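Local coordinates for protein ectonucleotide pyrophosphatase/phosphodiesterase family member 5 (Mus musculus, PDB 5VEO) that probably hydrolyses phosphodiester bonds as a zinc-dependent ectoenzyme of the nucleotide pyrophosphatase/phosphodiesterase family, and binds AMP in its zinc-containing active site, at residues A[59-71]-A[354-366]. The protein carries 1 engineered substitution. Numbering follows the deposited sequence.
Sequences YPNHYTLVTGLFA and MNSTDLYSLLCHL. With NAG (2-acetamido-2-deoxy-beta-D-glucopyranose), chain G; AMP (adenosine monophosphate), chain Q; EDO (1,2-ethanediol), chain K.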
loop_
_atom_site.group_PDB
_atom_site.type_symbol
_atom_site.label_atom_id
_atom_site.label_comp_id
_atom_site.label_asym_id
_atom_site.label_seq_id
_atom_site.Cartn_x
_atom_site.Cartn_y
_atom_site.Cartn_z
ATOM N N TYR A 59 -1.762 -4.021 -2.149
ATOM C CA TYR A 59 -2.209 -4.969 -1.138
ATOM C C TYR A 59 -1.067 -5.319 -0.184
ATOM O O TYR A 59 -1.283 -5.332 1.037
ATOM C CB TYR A 59 -2.883 -6.191 -1.804
ATOM C CG TYR A 59 -4.361 -5.884 -1.863
ATOM C CD1 TYR A 59 -4.829 -4.778 -2.556
ATOM C CD2 TYR A 59 -5.267 -6.606 -1.110
ATOM C CE1 TYR A 59 -6.177 -4.426 -2.529
ATOM C CE2 TYR A 59 -6.604 -6.278 -1.090
ATOM C CZ TYR A 59 -7.058 -5.190 -1.804
ATOM O OH TYR A 59 -8.394 -4.864 -1.734
ATOM N N PRO A 60 0.166 -5.541 -0.653
ATOM C CA PRO A 60 1.251 -5.741 0.323
ATOM C C PRO A 60 1.442 -4.539 1.238
ATOM O O PRO A 60 1.660 -4.701 2.445
ATOM C CB PRO A 60 2.477 -5.991 -0.565
ATOM C CG PRO A 60 1.947 -6.460 -1.830
ATOM C CD PRO A 60 0.628 -5.784 -2.029
ATOM N N ASN A 61 1.362 -3.319 0.699
ATOM C CA ASN A 61 1.714 -2.165 1.521
ATOM C C ASN A 61 0.625 -1.767 2.500
ATOM O O ASN A 61 0.937 -1.394 3.634
ATOM C CB ASN A 61 2.145 -1.015 0.627
ATOM C CG ASN A 61 3.596 -1.138 0.330
ATOM O OD1 ASN A 61 4.426 -0.710 1.132
ATOM N ND2 ASN A 61 3.928 -1.843 -0.748
ATOM N N HIS A 62 -0.649 -1.894 2.127
ATOM C CA HIS A 62 -1.691 -1.596 3.098
ATOM C C HIS A 62 -1.704 -2.644 4.209
ATOM O O HIS A 62 -1.918 -2.306 5.377
ATOM C CB HIS A 62 -3.063 -1.496 2.432
ATOM C CG HIS A 62 -3.284 -0.244 1.624
ATOM N ND1 HIS A 62 -3.014 -0.178 0.279
ATOM C CD2 HIS A 62 -3.774 0.977 1.969
ATOM C CE1 HIS A 62 -3.329 1.026 -0.178
ATOM N NE2 HIS A 62 -3.792 1.746 0.829
ATOM N N TYR A 63 -1.429 -3.915 3.883
ATOM C CA TYR A 63 -1.428 -4.905 4.960
ATOM C C TYR A 63 -0.224 -4.707 5.883
ATOM O O TYR A 63 -0.336 -4.923 7.100
ATOM C CB TYR A 63 -1.476 -6.323 4.403
ATOM C CG TYR A 63 -2.165 -7.348 5.328
ATOM C CD1 TYR A 63 -3.329 -7.028 6.021
ATOM C CD2 TYR A 63 -1.673 -8.644 5.447
ATOM C CE1 TYR A 63 -3.966 -7.959 6.822
ATOM C CE2 TYR A 63 -2.313 -9.588 6.256
ATOM C CZ TYR A 63 -3.455 -9.227 6.942
ATOM O OH TYR A 63 -4.142 -10.134 7.740
ATOM N N THR A 64 0.911 -4.248 5.344
ATOM C CA THR A 64 2.029 -3.871 6.204
ATOM C C THR A 64 1.630 -2.766 7.180
ATOM O O THR A 64 2.024 -2.790 8.351
ATOM C CB THR A 64 3.226 -3.444 5.350
ATOM O OG1 THR A 64 3.800 -4.613 4.763
ATOM C CG2 THR A 64 4.301 -2.727 6.183
ATOM N N LEU A 65 0.853 -1.792 6.729
ATOM C CA LEU A 65 0.504 -0.689 7.611
ATOM C C LEU A 65 -0.292 -1.163 8.814
ATOM O O LEU A 65 -0.211 -0.548 9.880
ATOM C CB LEU A 65 -0.285 0.371 6.846
ATOM C CG LEU A 65 0.481 1.148 5.765
ATOM C CD1 LEU A 65 -0.392 2.241 5.163
ATOM C CD2 LEU A 65 1.787 1.733 6.274
ATOM N N VAL A 66 -1.062 -2.242 8.671
ATOM C CA VAL A 66 -1.943 -2.700 9.747
ATOM C C VAL A 66 -1.423 -3.965 10.432
ATOM O O VAL A 66 -2.101 -4.500 11.330
ATOM C CB VAL A 66 -3.393 -2.885 9.260
ATOM C CG1 VAL A 66 -3.940 -1.559 8.755
ATOM C CG2 VAL A 66 -3.531 -3.977 8.176
ATOM N N THR A 67 -0.199 -4.406 10.101
ATOM C CA THR A 67 0.458 -5.536 10.763
ATOM C C THR A 67 1.877 -5.249 11.234
ATOM O O THR A 67 2.361 -5.959 12.126
ATOM C CB THR A 67 0.532 -6.769 9.846
ATOM O OG1 THR A 67 1.377 -6.495 8.722
ATOM C CG2 THR A 67 -0.845 -7.208 9.366
ATOM N N GLY A 68 2.564 -4.263 10.657
ATOM C CA GLY A 68 3.952 -4.006 10.983
ATOM C C GLY A 68 4.914 -5.025 10.428
ATOM O O GLY A 68 6.082 -5.036 10.838
ATOM N N LEU A 69 4.460 -5.863 9.495
ATOM C CA LEU A 69 5.238 -6.974 8.974
ATOM C C LEU A 69 5.662 -6.748 7.530
ATOM O O LEU A 69 4.954 -6.123 6.742
ATOM C CB LEU A 69 4.438 -8.267 9.035
ATOM C CG LEU A 69 4.153 -8.812 10.447
ATOM C CD1 LEU A 69 3.092 -9.896 10.375
ATOM C CD2 LEU A 69 5.422 -9.327 11.062
ATOM N N PHE A 70 6.815 -7.303 7.185
ATOM C CA PHE A 70 7.204 -7.435 5.790
ATOM C C PHE A 70 6.310 -8.449 5.088
ATOM O O PHE A 70 5.643 -9.279 5.727
ATOM C CB PHE A 70 8.661 -7.869 5.686
ATOM C CG PHE A 70 9.620 -6.829 6.142
ATOM C CD1 PHE A 70 9.735 -5.639 5.451
ATOM C CD2 PHE A 70 10.405 -7.030 7.262
ATOM C CE1 PHE A 70 10.632 -4.668 5.859
ATOM C CE2 PHE A 70 11.310 -6.062 7.675
ATOM C CZ PHE A 70 11.411 -4.878 6.983
ATOM N N ALA A 71 6.284 -8.362 3.751
ATOM C CA ALA A 71 5.346 -9.170 2.971
ATOM C C ALA A 71 5.609 -10.669 3.094
ATOM O O ALA A 71 4.659 -11.461 3.072
ATOM C CB ALA A 71 5.372 -8.750 1.497
ATOM N N MET A 354 11.408 7.330 7.869
ATOM C CA MET A 354 10.799 6.280 8.667
ATOM C C MET A 354 10.610 5.067 7.769
ATOM O O MET A 354 10.675 5.168 6.543
ATOM C CB MET A 354 9.476 6.747 9.269
ATOM C CG MET A 354 8.305 6.699 8.326
ATOM S SD MET A 354 6.714 7.265 9.050
ATOM C CE MET A 354 6.200 5.950 10.122
ATOM N N ASN A 355 10.400 3.914 8.391
ATOM C CA ASN A 355 9.962 2.720 7.683
ATOM C C ASN A 355 8.457 2.561 7.853
ATOM O O ASN A 355 7.929 2.769 8.949
ATOM C CB ASN A 355 10.674 1.488 8.232
ATOM C CG ASN A 355 12.174 1.519 7.984
ATOM O OD1 ASN A 355 12.621 1.849 6.889
ATOM N ND2 ASN A 355 12.944 1.171 9.001
ATOM N N SER A 356 7.767 2.168 6.784
ATOM C CA SER A 356 6.323 2.031 6.910
ATOM C C SER A 356 5.939 0.889 7.842
ATOM O O SER A 356 4.816 0.883 8.345
ATOM C CB SER A 356 5.673 1.830 5.547
ATOM O OG SER A 356 5.969 0.561 5.039
ATOM N N THR A 357 6.847 -0.066 8.073
ATOM C CA THR A 357 6.648 -1.098 9.084
ATOM C C THR A 357 6.555 -0.527 10.492
ATOM O O THR A 357 6.111 -1.243 11.399
ATOM C CB THR A 357 7.810 -2.096 9.052
ATOM O OG1 THR A 357 9.034 -1.360 9.023
ATOM C CG2 THR A 357 7.723 -3.015 7.859
ATOM N N ASP A 358 6.987 0.715 10.707
ATOM C CA ASP A 358 6.907 1.334 12.024
ATOM C C ASP A 358 5.502 1.834 12.369
ATOM O O ASP A 358 5.216 2.070 13.554
ATOM C CB ASP A 358 7.878 2.514 12.124
ATOM C CG ASP A 358 9.326 2.122 11.923
ATOM O OD1 ASP A 358 9.718 1.001 12.307
ATOM O OD2 ASP A 358 10.088 2.974 11.382
ATOM N N LEU A 359 4.624 2.023 11.378
ATOM C CA LEU A 359 3.338 2.645 11.673
ATOM C C LEU A 359 2.526 1.788 12.644
ATOM O O LEU A 359 1.889 2.310 13.566
ATOM C CB LEU A 359 2.544 2.891 10.392
ATOM C CG LEU A 359 1.164 3.514 10.656
ATOM C CD1 LEU A 359 1.277 4.823 11.413
ATOM C CD2 LEU A 359 0.381 3.717 9.354
ATOM N N TYR A 360 2.547 0.475 12.453
ATOM C CA TYR A 360 1.816 -0.431 13.334
ATOM C C TYR A 360 2.218 -0.232 14.792
ATOM O O TYR A 360 1.355 -0.166 15.678
ATOM C CB TYR A 360 2.077 -1.861 12.885
ATOM C CG TYR A 360 1.464 -2.954 13.747
ATOM C CD1 TYR A 360 0.118 -3.276 13.648
ATOM C CD2 TYR A 360 2.252 -3.701 14.609
ATOM C CE1 TYR A 360 -0.437 -4.292 14.415
ATOM C CE2 TYR A 360 1.715 -4.723 15.366
ATOM C CZ TYR A 360 0.374 -5.004 15.278
ATOM O OH TYR A 360 -0.132 -6.022 16.040
ATOM N N SER A 361 3.522 -0.114 15.061
ATOM C CA SER A 361 3.984 0.075 16.435
ATOM C C SER A 361 3.480 1.393 16.994
ATOM O O SER A 361 3.111 1.485 18.175
ATOM C CB SER A 361 5.516 0.053 16.480
ATOM O OG SER A 361 6.049 -1.167 16.004
ATOM N N LEU A 362 3.462 2.426 16.150
ATOM C CA LEU A 362 2.943 3.727 16.549
ATOM C C LEU A 362 1.455 3.641 16.864
ATOM O O LEU A 362 0.998 4.165 17.886
ATOM C CB LEU A 362 3.197 4.744 15.436
ATOM C CG LEU A 362 2.662 6.156 15.646
ATOM C CD1 LEU A 362 3.288 6.735 16.869
ATOM C CD2 LEU A 362 2.947 7.048 14.437
ATOM N N LEU A 363 0.682 2.985 15.985
ATOM C CA LEU A 363 -0.755 2.817 16.215
ATOM C C LEU A 363 -1.024 2.085 17.519
ATOM O O LEU A 363 -1.889 2.491 18.310
ATOM C CB LEU A 363 -1.397 2.045 15.062
ATOM C CG LEU A 363 -1.392 2.725 13.684
ATOM C CD1 LEU A 363 -2.082 1.913 12.629
ATOM C CD2 LEU A 363 -2.036 4.088 13.744
ATOM N N CYS A 364 -0.327 0.971 17.740
ATOM C CA CYS A 364 -0.534 0.211 18.970
ATOM C C CYS A 364 -0.193 1.049 20.193
ATOM O O CYS A 364 -0.874 0.963 21.223
ATOM C CB CYS A 364 0.293 -1.074 18.945
ATOM S SG CYS A 364 -0.340 -2.327 17.804
ATOM N N HIS A 365 0.855 1.869 20.101
ATOM C CA HIS A 365 1.186 2.764 21.205
ATOM C C HIS A 365 0.066 3.770 21.451
ATOM O O HIS A 365 -0.377 3.958 22.588
ATOM C CB HIS A 365 2.502 3.489 20.928
ATOM C CG HIS A 365 2.854 4.490 21.982
ATOM N ND1 HIS A 365 3.496 4.143 23.151
ATOM C CD2 HIS A 365 2.616 5.820 22.063
ATOM C CE1 HIS A 365 3.663 5.221 23.897
ATOM N NE2 HIS A 365 3.124 6.250 23.266
ATOM N N LEU A 366 -0.399 4.435 20.392
ATOM C CA LEU A 366 -1.434 5.447 20.561
ATOM C C LEU A 366 -2.693 4.848 21.166
ATOM O O LEU A 366 -3.349 5.477 22.005
ATOM C CB LEU A 366 -1.755 6.095 19.217
ATOM C CG LEU A 366 -0.632 6.946 18.646
ATOM C CD1 LEU A 366 -0.949 7.312 17.186
ATOM C CD2 LEU A 366 -0.429 8.189 19.486
HETATM C C1 NAG G . 14.391 1.062 8.997
HETATM C C2 NAG G . 15.177 2.021 9.930
HETATM C C3 NAG G . 16.659 1.651 9.979
HETATM C C4 NAG G . 16.841 0.174 10.286
HETATM C C5 NAG G . 16.068 -0.655 9.275
HETATM C C6 NAG G . 16.198 -2.136 9.521
HETATM C C7 NAG G . 14.214 4.259 10.167
HETATM C C8 NAG G . 14.179 5.650 9.621
HETATM N N2 NAG G . 15.023 3.408 9.530
HETATM O O3 NAG G . 17.295 2.424 10.990
HETATM O O4 NAG G . 18.216 -0.183 10.218
HETATM O O5 NAG G . 14.675 -0.330 9.366
HETATM O O6 NAG G . 15.392 -2.547 10.617
HETATM O O7 NAG G . 13.493 3.901 11.119
HETATM P P AMP Q . -2.475 -0.563 -6.820
HETATM O O1P AMP Q . -1.538 -1.685 -6.487
HETATM O O2P AMP Q . -2.371 -0.154 -8.294
HETATM O O3P AMP Q . -2.307 0.651 -5.909
HETATM O "O5'" AMP Q . -3.977 -1.069 -6.592
HETATM C "C5'" AMP Q . -5.003 -0.103 -6.322
HETATM C "C4'" AMP Q . -6.337 -0.455 -6.917
HETATM O "O4'" AMP Q . -6.921 -1.487 -6.134
HETATM C "C3'" AMP Q . -7.340 0.700 -6.876
HETATM O "O3'" AMP Q . -7.537 1.230 -8.169
HETATM C "C2'" AMP Q . -8.640 0.076 -6.358
HETATM O "O2'" AMP Q . -9.772 0.319 -7.148
HETATM C "C1'" AMP Q . -8.315 -1.403 -6.290
HETATM N N9 AMP Q . -8.943 -2.072 -5.173
HETATM C C8 AMP Q . -8.733 -1.859 -3.862
HETATM N N7 AMP Q . -9.499 -2.708 -3.133
HETATM C C5 AMP Q . -10.190 -3.464 -4.026
HETATM C C6 AMP Q . -11.174 -4.563 -3.961
HETATM N N6 AMP Q . -11.581 -5.028 -2.766
HETATM N N1 AMP Q . -11.643 -5.078 -5.111
HETATM C C2 AMP Q . -11.252 -4.637 -6.320
HETATM N N3 AMP Q . -10.355 -3.649 -6.472
HETATM C C4 AMP Q . -9.824 -3.040 -5.364
HETATM C C1 EDO K . 10.448 -1.107 5.042
HETATM O O1 EDO K . 9.312 -0.646 5.821
HETATM C C2 EDO K . 11.726 -1.352 5.866
HETATM O O2 EDO K . 12.817 -1.797 5.009
HETATM O O HOH W 1 3.530 0.120 3.600
HETATM O O HOH W 2 3.301 -0.743 9.932
#
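Tyr-360 lies against the turn at Gly-68, where the chain leaves helical phi/psi. Its CB packs 3.3 Å from Gly-68 N, and CG, anti to the backbone N (chi1 176°), carries the ring against the Thr-67 carbonyl. CD1 and CE1 run past Val-66 O, CD1 at 3.4 Å; CD2, CE2 and CZ meet Thr-67 O, which stands over the centre of one face, 3.3 Å above its plane. Cys-364 SG lies over the opposite face, toward its rim. The hydroxyl bonds Leu-372 N. With an alanine here, the Thr-67 carbonyl would probably face a gap and Leu-372 N would lose its partner. Gly-68 suits this spot because a CB would clash with the ring. Thr-357 CG2 sits over one face of the Phe-70 ring in a CH-pi contact, 4.2 Å from its centroid, and touches Thr-64 CG2. Leu-65 CD2 meets Leu-359 CD2 at 3.9 Å. One water joins Asn-61 O and OD1, the latter also accepting from Val-53 N, to Ser-356 OG. Helix 359-366, following edge strand 349-355, thus packs ring and methyls on the backbone and apolar tips of the helix whose Tyr-59 lines the AMP pocket, while buried Thr-64 O, Ser-356 O and Tyr-360 N meet through a second water.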